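PDB 7BPS: testis-expressed protein 101 from Mus musculus, which takes part in fertilization by controlling the binding of sperm to the zona pellucida and the migration of spermatozoa into the oviduct, probably through the adhesion molecule ADAM3. Local coordinates for residues Glu40-Ile45 against Ile82-Tyr87; Ala75-Val80 against Cys165-Gly170; Glu150-Gly155 against Pro182-Glu187; Glu36-Thr41 against Ser91-Lys96. One frame throughout, in Å; residues are numbered along the deposited sequence.

Contact 1: Glu40-Ile45 against Ile82-Tyr87; sequences ETVLLI and ISYSNY
The carboxylate of E40 reaches across to the neighbouring strand and lies between the phenol of Y84 and the amide of N86, its oxygen OE1 accepting from both. Y84 OH donates to E40 OE1 over 2.9 Å on the anti side of the carboxylate, close to the plane of the tyrosine ring, whereas N86 ND2, also 2.9 Å from E40 OE1, comes from above the other face of the carboxylate, 50° out of its plane. E40 takes up this position because CG sits between the backbone N and the carbonyl carbon (chi1 54°) and the chain then runs extended. On the same face of the sheet as E40 and Y84, V42 CG1 packs 3.9 Å from Y84 CB. The other face of the sheet carries T41, L43, S83 and S85. There T41 OG1 and S85 OG are 2.8 Å apart, and T41 OG1 is also bonded to Q39 OE1, while L43 CD1 lies 3.4 Å from I82 O.

The strands themselves, 37-46 and 80-88, run antiparallel in the sheet of the first Ly6/uPAR domain. E40-N86, V42-Y84 and L44-I82 are the hydrogen-bonded pairs between these two segments; V42 N to Y84 O measures 2.8 Å. With two donors on OE1, the carboxylate of this buried residue would probably be favoured in its charged form.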
# COMPACT_ATOMS: atom_id res chain seq x y z
N GLU A 40 -1.29 12.87 4.40
CA GLU A 40 -1.51 12.17 3.11
C GLU A 40 -0.68 10.89 3.20
O GLU A 40 0.54 10.98 3.46
CB GLU A 40 -1.14 13.06 1.93
CG GLU A 40 0.26 13.64 2.03
CD GLU A 40 0.59 14.78 1.08
OE1 GLU A 40 1.79 15.09 0.98
OE2 GLU A 40 -0.34 15.33 0.44
N THR A 41 -1.33 9.74 3.09
CA THR A 41 -0.70 8.40 3.19
C THR A 41 -1.18 7.56 2.02
O THR A 41 -2.40 7.47 1.82
CB THR A 41 -1.06 7.72 4.51
OG1 THR A 41 -0.63 8.57 5.57
CG2 THR A 41 -0.43 6.34 4.64
N VAL A 42 -0.26 6.96 1.28
CA VAL A 42 -0.61 6.02 0.18
C VAL A 42 0.22 4.76 0.35
O VAL A 42 1.40 4.89 0.67
CB VAL A 42 -0.40 6.68 -1.19
CG1 VAL A 42 1.03 7.19 -1.39
CG2 VAL A 42 -0.82 5.76 -2.30
N LEU A 43 -0.38 3.61 0.13
CA LEU A 43 0.28 2.28 0.08
C LEU A 43 0.01 1.69 -1.30
O LEU A 43 -1.15 1.72 -1.73
CB LEU A 43 -0.29 1.39 1.18
CG LEU A 43 0.26 -0.03 1.26
CD1 LEU A 43 1.76 -0.07 1.38
CD2 LEU A 43 -0.35 -0.76 2.43
N LEU A 44 1.05 1.18 -1.96
CA LEU A 44 0.96 0.58 -3.32
C LEU A 44 1.47 -0.84 -3.25
O LEU A 44 2.56 -1.04 -2.72
CB LEU A 44 1.80 1.42 -4.31
CG LEU A 44 1.33 2.86 -4.47
CD1 LEU A 44 2.13 3.82 -3.60
CD2 LEU A 44 1.39 3.30 -5.91
N ILE A 45 0.70 -1.80 -3.73
CA ILE A 45 1.06 -3.25 -3.69
C ILE A 45 0.84 -3.85 -5.08
O ILE A 45 -0.24 -3.64 -5.67
CB ILE A 45 0.25 -3.98 -2.62
CG1 ILE A 45 0.39 -3.31 -1.25
CG2 ILE A 45 0.67 -5.43 -2.57
CD1 ILE A 45 -0.69 -3.69 -0.27
N ILE A 82 5.13 -0.59 -1.09
CA ILE A 82 5.78 0.72 -0.84
C ILE A 82 4.75 1.70 -0.27
O ILE A 82 3.62 1.71 -0.77
CB ILE A 82 6.38 1.26 -2.14
CG1 ILE A 82 7.65 0.50 -2.51
CG2 ILE A 82 6.62 2.76 -2.04
CD1 ILE A 82 8.24 0.87 -3.88
N SER A 83 5.14 2.53 0.70
CA SER A 83 4.25 3.59 1.24
C SER A 83 4.96 4.93 1.29
O SER A 83 6.19 4.97 1.47
CB SER A 83 3.64 3.21 2.57
OG SER A 83 4.62 3.20 3.58
N TYR A 84 4.18 5.99 1.11
CA TYR A 84 4.53 7.40 1.41
C TYR A 84 3.51 7.97 2.38
O TYR A 84 2.31 7.83 2.10
CB TYR A 84 4.52 8.20 0.12
CG TYR A 84 4.51 9.69 0.32
CD1 TYR A 84 5.69 10.42 0.45
CD2 TYR A 84 3.31 10.36 0.39
CE1 TYR A 84 5.65 11.80 0.60
CE2 TYR A 84 3.27 11.73 0.56
CZ TYR A 84 4.44 12.45 0.66
OH TYR A 84 4.34 13.80 0.81
N SER A 85 3.98 8.57 3.49
CA SER A 85 3.13 9.20 4.53
C SER A 85 3.74 10.54 4.94
O SER A 85 4.89 10.59 5.44
CB SER A 85 2.95 8.29 5.70
OG SER A 85 1.94 8.78 6.58
N ASN A 86 2.97 11.60 4.70
CA ASN A 86 3.34 12.99 5.04
C ASN A 86 2.28 13.54 6.00
O ASN A 86 1.19 13.87 5.53
CB ASN A 86 3.49 13.85 3.79
CG ASN A 86 3.67 15.31 4.15
OD1 ASN A 86 4.06 15.64 5.26
ND2 ASN A 86 3.30 16.19 3.24
N TYR A 87 2.62 13.60 7.28
CA TYR A 87 1.91 14.36 8.32
C TYR A 87 2.49 15.79 8.38
O TYR A 87 3.72 15.95 8.40
CB TYR A 87 2.02 13.63 9.65
CG TYR A 87 1.12 12.44 9.78
CD1 TYR A 87 1.18 11.39 8.88
CD2 TYR A 87 0.22 12.33 10.83
CE1 TYR A 87 0.37 10.27 9.01
CE2 TYR A 87 -0.60 11.22 10.97
CZ TYR A 87 -0.52 10.19 10.06
OH TYR A 87 -1.34 9.10 10.18

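Contact 2: Ala75-Val80 against Cys165-Gly170; sequences APPGLV and CTTTIG
T167 on one side and L79 on the other carry this contact. T167 points its side chain at the 75-80 loop with OG1 between the backbone N and the carbonyl carbon (chi1 54°), which brings the hydroxyl to A75 O at 2.7 Å as donor. Its methyl CG2 turns to P77 instead, 3.7 Å from P77 CD, the two side chains crossing at about a right angle; the peptide bond before P77 is cis. L79 approaches T166 obliquely: L79 CG and CD1 lie against T166 CB, and L79 CB is 3.6 Å from T166 OG1. That hydroxyl stands anti to the backbone N of its own residue and accepts from T168 N, forming an ST turn.

Between these two pairings the backbones meet. L79 N donates to C165 O over 3.2 Å, in the carbonyl plane but with a bent N-H...O angle of 140°. G78 has phi 96°, a conformation that suits glycine, and its CA also lies 3.2 Å from C165 O. Two waters fill in the polar links: one accepts from A75 N and donates to T167 OG1, the other accepts from T167 N at 3.0 Å.

L79 also touches Y145, and C165 is tied to C137 by a disulfide. The contact thus joins the loop between strands 68-72 and 80-88 of the first domain to strand 165-166 and the turn that follows it in the second, an interface between tandem Ly6/uPAR domains.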
# COMPACT_ATOMS: atom_id res chain seq x y z
N ALA A 75 10.86 -5.82 -1.51
CA ALA A 75 11.56 -5.36 -2.72
C ALA A 75 11.35 -6.36 -3.85
O ALA A 75 11.17 -7.55 -3.62
CB ALA A 75 13.03 -5.19 -2.43
N PRO A 76 11.38 -5.88 -5.11
CA PRO A 76 11.38 -6.78 -6.26
C PRO A 76 12.66 -7.61 -6.23
O PRO A 76 13.58 -7.31 -5.49
CB PRO A 76 11.30 -5.83 -7.46
CG PRO A 76 11.91 -4.53 -6.95
CD PRO A 76 11.50 -4.47 -5.49
N PRO A 77 12.75 -8.73 -6.97
CA PRO A 77 11.67 -9.17 -7.86
C PRO A 77 10.46 -9.79 -7.17
O PRO A 77 10.58 -10.28 -6.07
CB PRO A 77 12.35 -10.23 -8.74
CG PRO A 77 13.52 -10.74 -7.91
CD PRO A 77 13.93 -9.60 -7.00
N GLY A 78 9.33 -9.78 -7.87
CA GLY A 78 8.06 -10.38 -7.44
C GLY A 78 7.12 -9.36 -6.79
O GLY A 78 6.81 -8.29 -7.43
N LEU A 79 6.69 -9.67 -5.57
CA LEU A 79 5.83 -8.77 -4.77
C LEU A 79 6.62 -7.50 -4.41
O LEU A 79 7.82 -7.60 -4.07
CB LEU A 79 5.36 -9.50 -3.51
CG LEU A 79 4.64 -10.82 -3.74
CD1 LEU A 79 4.05 -11.33 -2.42
CD2 LEU A 79 3.58 -10.71 -4.84
N VAL A 80 5.94 -6.37 -4.47
CA VAL A 80 6.48 -5.03 -4.10
C VAL A 80 5.40 -4.35 -3.26
O VAL A 80 4.22 -4.27 -3.75
CB VAL A 80 6.81 -4.18 -5.33
CG1 VAL A 80 7.40 -2.83 -4.93
CG2 VAL A 80 7.73 -4.91 -6.28
N CYS A 165 5.61 -15.13 -6.49
CA CYS A 165 7.04 -15.21 -6.15
C CYS A 165 7.42 -13.95 -5.37
O CYS A 165 6.99 -12.84 -5.75
CB CYS A 165 7.91 -15.34 -7.39
SG CYS A 165 7.31 -16.57 -8.57
N THR A 166 8.19 -14.11 -4.28
CA THR A 166 8.61 -12.93 -3.49
C THR A 166 10.00 -13.15 -2.91
O THR A 166 10.42 -14.31 -2.83
CB THR A 166 7.55 -12.62 -2.43
OG1 THR A 166 7.90 -11.41 -1.78
CG2 THR A 166 7.41 -13.74 -1.44
N THR A 167 10.67 -12.06 -2.56
CA THR A 167 11.95 -11.99 -1.81
C THR A 167 11.68 -12.12 -0.31
O THR A 167 12.62 -12.49 0.43
CB THR A 167 12.66 -10.67 -2.12
OG1 THR A 167 11.76 -9.58 -1.87
CG2 THR A 167 13.14 -10.62 -3.55
N THR A 168 10.47 -11.80 0.16
CA THR A 168 10.20 -11.78 1.62
C THR A 168 10.15 -13.23 2.13
O THR A 168 10.00 -14.18 1.33
CB THR A 168 8.98 -10.91 1.98
OG1 THR A 168 9.06 -10.70 3.39
CG2 THR A 168 7.65 -11.54 1.60
N ILE A 169 10.35 -13.39 3.43
CA ILE A 169 10.51 -14.72 4.09
C ILE A 169 9.38 -14.87 5.10
O ILE A 169 9.25 -13.99 5.97
CB ILE A 169 11.89 -14.81 4.76
CG1 ILE A 169 13.00 -14.72 3.70
CG2 ILE A 169 12.00 -16.07 5.60
CD1 ILE A 169 14.34 -14.39 4.25
N GLY A 170 8.59 -15.93 4.95
CA GLY A 170 7.33 -16.13 5.70
C GLY A 170 6.31 -15.06 5.39
O GLY A 170 6.33 -14.52 4.26
O HOH W 1 12.03 -7.78 0.05
O HOH W 2 9.03 -9.92 -3.83

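Contact 3: Glu150-Gly155 against Pro182-Glu187; sequences EFSGGG and PMTVKE
E150 N donates to K186 O over 2.9 Å, almost straight at 176° and in the carbonyl plane, and K186 N returns a bond to E150 O. Two residues on, T184 N reaches S152 O, also at 2.9 Å, and S152 N reaches T184 O over a longer 3.1 Å. In the non-hydrogen-bonded pair between them, F151 and V185 run alongside each other. The phenyl is placed by CG standing anti to the carbonyl carbon (chi1 -61°), and its CE1 meets V185 CG1 at 3.6 Å. M183 completes the group: its SD is 5.1 Å from the centroid of the F151 ring, 47° off the ring normal, an oblique Met-aromatic contact, with the chain bent at its last torsion.

Strands 143-152 and 183-193 thereby run antiparallel in the sheet of the second Ly6/uPAR domain, in the three-finger fold of this family. From here F151 packs on L43 and L55 of the first domain, and M183 touches T41. P182, just before the strand, rests on Q39, T41 and S57.

The face lined by E150, S152, T184 and K186 has a different character. E150 CB and K186 CB are 3.9 Å apart, but beyond CB the two chains diverge from the partner strand. S152 OG meets T184 CB at 3.8 Å. Past S152 the chain leaves the strand through G153 and G154, both at positive phi, a conformation that suits glycine.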
# COMPACT_ATOMS: atom_id res chain seq x y z
N GLU A 150 -5.34 -7.14 5.87
CA GLU A 150 -6.54 -6.55 6.51
C GLU A 150 -6.18 -5.12 6.90
O GLU A 150 -5.26 -4.95 7.72
CB GLU A 150 -6.84 -7.43 7.73
CG GLU A 150 -8.27 -7.60 8.06
CD GLU A 150 -8.96 -8.40 6.97
OE1 GLU A 150 -8.50 -9.56 6.68
OE2 GLU A 150 -9.94 -7.83 6.41
N PHE A 151 -6.83 -4.12 6.32
CA PHE A 151 -6.63 -2.69 6.68
C PHE A 151 -7.85 -2.15 7.42
O PHE A 151 -8.98 -2.49 7.05
CB PHE A 151 -6.34 -1.86 5.44
CG PHE A 151 -5.09 -2.29 4.72
CD1 PHE A 151 -3.87 -1.76 5.08
CD2 PHE A 151 -5.15 -3.19 3.68
CE1 PHE A 151 -2.73 -2.13 4.39
CE2 PHE A 151 -4.01 -3.55 2.98
CZ PHE A 151 -2.80 -3.03 3.34
N SER A 152 -7.60 -1.35 8.46
CA SER A 152 -8.66 -0.76 9.32
C SER A 152 -8.23 0.61 9.78
O SER A 152 -7.04 0.91 9.75
CB SER A 152 -9.07 -1.67 10.46
OG SER A 152 -7.93 -2.09 11.17
N GLY A 153 -9.19 1.46 10.10
CA GLY A 153 -8.95 2.84 10.54
C GLY A 153 -8.96 3.77 9.36
O GLY A 153 -8.85 3.28 8.23
N GLY A 154 -9.15 5.06 9.65
CA GLY A 154 -8.96 6.17 8.71
C GLY A 154 -10.00 6.18 7.63
O GLY A 154 -9.75 6.89 6.64
N GLY A 155 -11.11 5.46 7.80
CA GLY A 155 -12.14 5.30 6.75
C GLY A 155 -11.59 4.49 5.57
O GLY A 155 -12.10 4.67 4.43
N PRO A 182 -2.68 6.53 9.08
CA PRO A 182 -3.85 6.31 9.93
C PRO A 182 -4.39 4.88 9.85
O PRO A 182 -5.32 4.61 10.55
CB PRO A 182 -4.86 7.31 9.37
CG PRO A 182 -4.54 7.37 7.91
CD PRO A 182 -3.04 7.15 7.80
N MET A 183 -3.79 4.01 9.03
CA MET A 183 -4.29 2.64 8.79
C MET A 183 -3.52 1.66 9.67
O MET A 183 -2.33 1.85 9.88
CB MET A 183 -4.11 2.20 7.33
CG MET A 183 -4.89 3.01 6.33
SD MET A 183 -4.63 2.37 4.66
CE MET A 183 -3.40 3.52 4.04
N THR A 184 -4.21 0.63 10.16
CA THR A 184 -3.65 -0.56 10.84
C THR A 184 -3.65 -1.70 9.82
O THR A 184 -4.61 -1.75 9.01
CB THR A 184 -4.49 -0.82 12.09
OG1 THR A 184 -4.29 0.33 12.90
CG2 THR A 184 -4.11 -2.08 12.84
N VAL A 185 -2.65 -2.59 9.90
CA VAL A 185 -2.43 -3.74 8.98
C VAL A 185 -2.31 -5.01 9.78
O VAL A 185 -1.43 -5.05 10.64
CB VAL A 185 -1.12 -3.63 8.15
CG1 VAL A 185 -1.30 -4.33 6.81
CG2 VAL A 185 -0.66 -2.20 7.95
N LYS A 186 -3.06 -6.03 9.39
CA LYS A 186 -2.86 -7.44 9.81
C LYS A 186 -2.50 -8.24 8.55
O LYS A 186 -3.12 -8.00 7.51
CB LYS A 186 -4.10 -8.00 10.50
CG LYS A 186 -4.38 -7.41 11.89
CD LYS A 186 -5.03 -8.39 12.89
CE LYS A 186 -5.73 -7.70 14.05
NZ LYS A 186 -7.04 -7.13 13.63
N GLU A 187 -1.53 -9.12 8.65
CA GLU A 187 -1.07 -9.95 7.52
C GLU A 187 -1.22 -11.40 7.96
O GLU A 187 -0.76 -11.72 9.03
CB GLU A 187 0.38 -9.62 7.12
CG GLU A 187 0.94 -10.56 6.05
CD GLU A 187 2.28 -10.17 5.44
OE1 GLU A 187 2.77 -9.07 5.74
OE2 GLU A 187 2.82 -10.98 4.66

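Contact 4: Glu36-Thr41 against Ser91-Lys96; sequences ELCQET and SLCNNK. With SO4 (sulfate ion), chain G.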
# COMPACT_ATOMS: atom_id res chain seq x y z
N GLU A 36 -5.84 19.76 15.33
CA GLU A 36 -5.66 18.67 14.33
C GLU A 36 -4.74 19.16 13.21
O GLU A 36 -4.77 20.37 12.89
CB GLU A 36 -7.00 18.21 13.74
CG GLU A 36 -7.81 17.31 14.67
CD GLU A 36 -9.13 16.82 14.10
OE1 GLU A 36 -9.55 17.34 13.03
OE2 GLU A 36 -9.75 15.93 14.73
N LEU A 37 -3.95 18.25 12.64
CA LEU A 37 -3.11 18.53 11.45
C LEU A 37 -3.59 17.66 10.29
O LEU A 37 -4.56 16.91 10.47
CB LEU A 37 -1.63 18.32 11.78
CG LEU A 37 -1.27 17.06 12.56
CD1 LEU A 37 -1.03 15.90 11.61
CD2 LEU A 37 -0.04 17.30 13.40
N CYS A 38 -2.95 17.82 9.13
CA CYS A 38 -3.22 17.07 7.89
C CYS A 38 -2.30 15.85 7.78
O CYS A 38 -1.16 15.87 8.29
CB CYS A 38 -3.02 17.98 6.70
SG CYS A 38 -3.92 19.55 6.81
N GLN A 39 -2.75 14.82 7.07
CA GLN A 39 -1.87 13.72 6.60
C GLN A 39 -2.27 13.35 5.17
O GLN A 39 -3.47 13.55 4.80
CB GLN A 39 -1.92 12.52 7.56
CG GLN A 39 -3.26 11.82 7.63
CD GLN A 39 -3.50 10.78 6.55
OE1 GLN A 39 -2.55 10.27 5.94
NE2 GLN A 39 -4.77 10.46 6.33
N GLU A 40 -1.29 12.87 4.40
CA GLU A 40 -1.51 12.17 3.11
C GLU A 40 -0.68 10.89 3.20
O GLU A 40 0.54 10.98 3.46
CB GLU A 40 -1.14 13.06 1.93
CG GLU A 40 0.26 13.64 2.03
CD GLU A 40 0.59 14.78 1.08
OE1 GLU A 40 1.79 15.09 0.98
OE2 GLU A 40 -0.34 15.33 0.44
N THR A 41 -1.33 9.74 3.09
CA THR A 41 -0.70 8.40 3.19
C THR A 41 -1.18 7.56 2.02
O THR A 41 -2.40 7.47 1.82
CB THR A 41 -1.06 7.72 4.51
OG1 THR A 41 -0.63 8.57 5.57
CG2 THR A 41 -0.43 6.34 4.64
N SER A 91 -2.53 24.57 7.06
CA SER A 91 -3.75 24.40 6.25
C SER A 91 -3.36 24.01 4.83
O SER A 91 -2.41 24.64 4.29
CB SER A 91 -4.62 25.63 6.29
OG SER A 91 -5.63 25.47 7.28
N LEU A 92 -4.00 22.96 4.30
CA LEU A 92 -3.88 22.50 2.89
C LEU A 92 -2.46 21.99 2.60
O LEU A 92 -2.06 22.02 1.41
CB LEU A 92 -4.24 23.65 1.94
CG LEU A 92 -5.57 24.37 2.19
CD1 LEU A 92 -5.94 25.26 1.00
CD2 LEU A 92 -6.68 23.39 2.49
N CYS A 93 -1.69 21.58 3.60
CA CYS A 93 -0.29 21.13 3.40
C CYS A 93 -0.26 19.74 2.72
O CYS A 93 0.67 19.49 1.95
CB CYS A 93 0.49 21.18 4.71
SG CYS A 93 -0.22 20.17 6.04
N ASN A 94 -1.27 18.90 2.96
CA ASN A 94 -1.38 17.53 2.39
C ASN A 94 -1.90 17.62 0.96
O ASN A 94 -3.01 17.15 0.69
CB ASN A 94 -2.25 16.61 3.25
CG ASN A 94 -3.68 17.08 3.39
OD1 ASN A 94 -4.00 18.25 3.14
ND2 ASN A 94 -4.56 16.18 3.81
N ASN A 95 -1.10 18.19 0.06
CA ASN A 95 -1.53 18.65 -1.28
C ASN A 95 -0.75 17.91 -2.39
O ASN A 95 -0.82 18.35 -3.55
CB ASN A 95 -1.37 20.17 -1.36
CG ASN A 95 0.07 20.65 -1.33
OD1 ASN A 95 0.98 19.93 -0.92
ND2 ASN A 95 0.29 21.87 -1.78
N LYS A 96 -0.08 16.81 -2.09
CA LYS A 96 0.58 15.99 -3.14
C LYS A 96 -0.48 15.58 -4.18
O LYS A 96 -1.55 15.12 -3.77
CB LYS A 96 1.28 14.79 -2.50
CG LYS A 96 2.16 13.99 -3.44
CD LYS A 96 3.33 13.33 -2.74
CE LYS A 96 4.26 12.60 -3.68
NZ LYS A 96 4.90 13.50 -4.66
S SO4 G . 3.19 16.59 -6.55
O1 SO4 G . 4.19 16.70 -5.51
O2 SO4 G . 3.72 17.12 -7.79
O3 SO4 G . 2.85 15.20 -6.72
O4 SO4 G . 2.02 17.34 -6.17
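N94 ND2 donates to the backbone oxygen Q39 O over 3.0 Å at an N-H...O angle of 166°, approaching from above the carbonyl plane while the acceptor lies in the plane of the amide. The same nitrogen is also bonded to Q8 O, and so links strand 37-46 to strand 6-16. K96 N, two residues on, lies 2.9 Å from E40 OE2 and bonds to it, although the position of that oxygen is less certain. N94 forms the centre of an inverse gamma turn, and its CG between the backbone N and the carbonyl carbon (chi1 61°) directs the amide at the strand.

Packing spreads from the N94 amide. C38 CB lies 3.5 Å from N94 CG and 3.6 Å from C93 SG, bringing together the C7-C38 and C88-C93 disulfides. K96 CB lies 3.5 Å from E40 OE1, but K96 NZ reaches outward to S101 OG and, through weak bonds, to a sulfate ion probably from the crystallisation liquor.

With C38 of the C7-C38 cystine packed against it, the N94 amide fastens the loop to the disulfide-rich end of the first Ly6/uPAR domain, its N-H groups shared between two backbone carbonyls.

Contacts 1 and 4 begin on the same strand 37-46 and share E40 and T41: contact 1 uses one oxygen of the E40 carboxylate for sheet side chains and, less certainly, contact 4 the other for a loop. Contact 1 is the buried one of the four, whereas contacts 2, 3 and 4 are partly buried. Contacts 1 and 3 are both antiparallel strand pairs, one in each domain, and they meet where L43 packs on F151 and T41 on P182. Contact 2 itself crosses between the domains, about 31 Å from contact 4 between centres, and relies on backbone carbonyls, a threonine hydroxyl, waters and L79-T166 packing. Contact 4 instead relies on an asparagine amide and cystines.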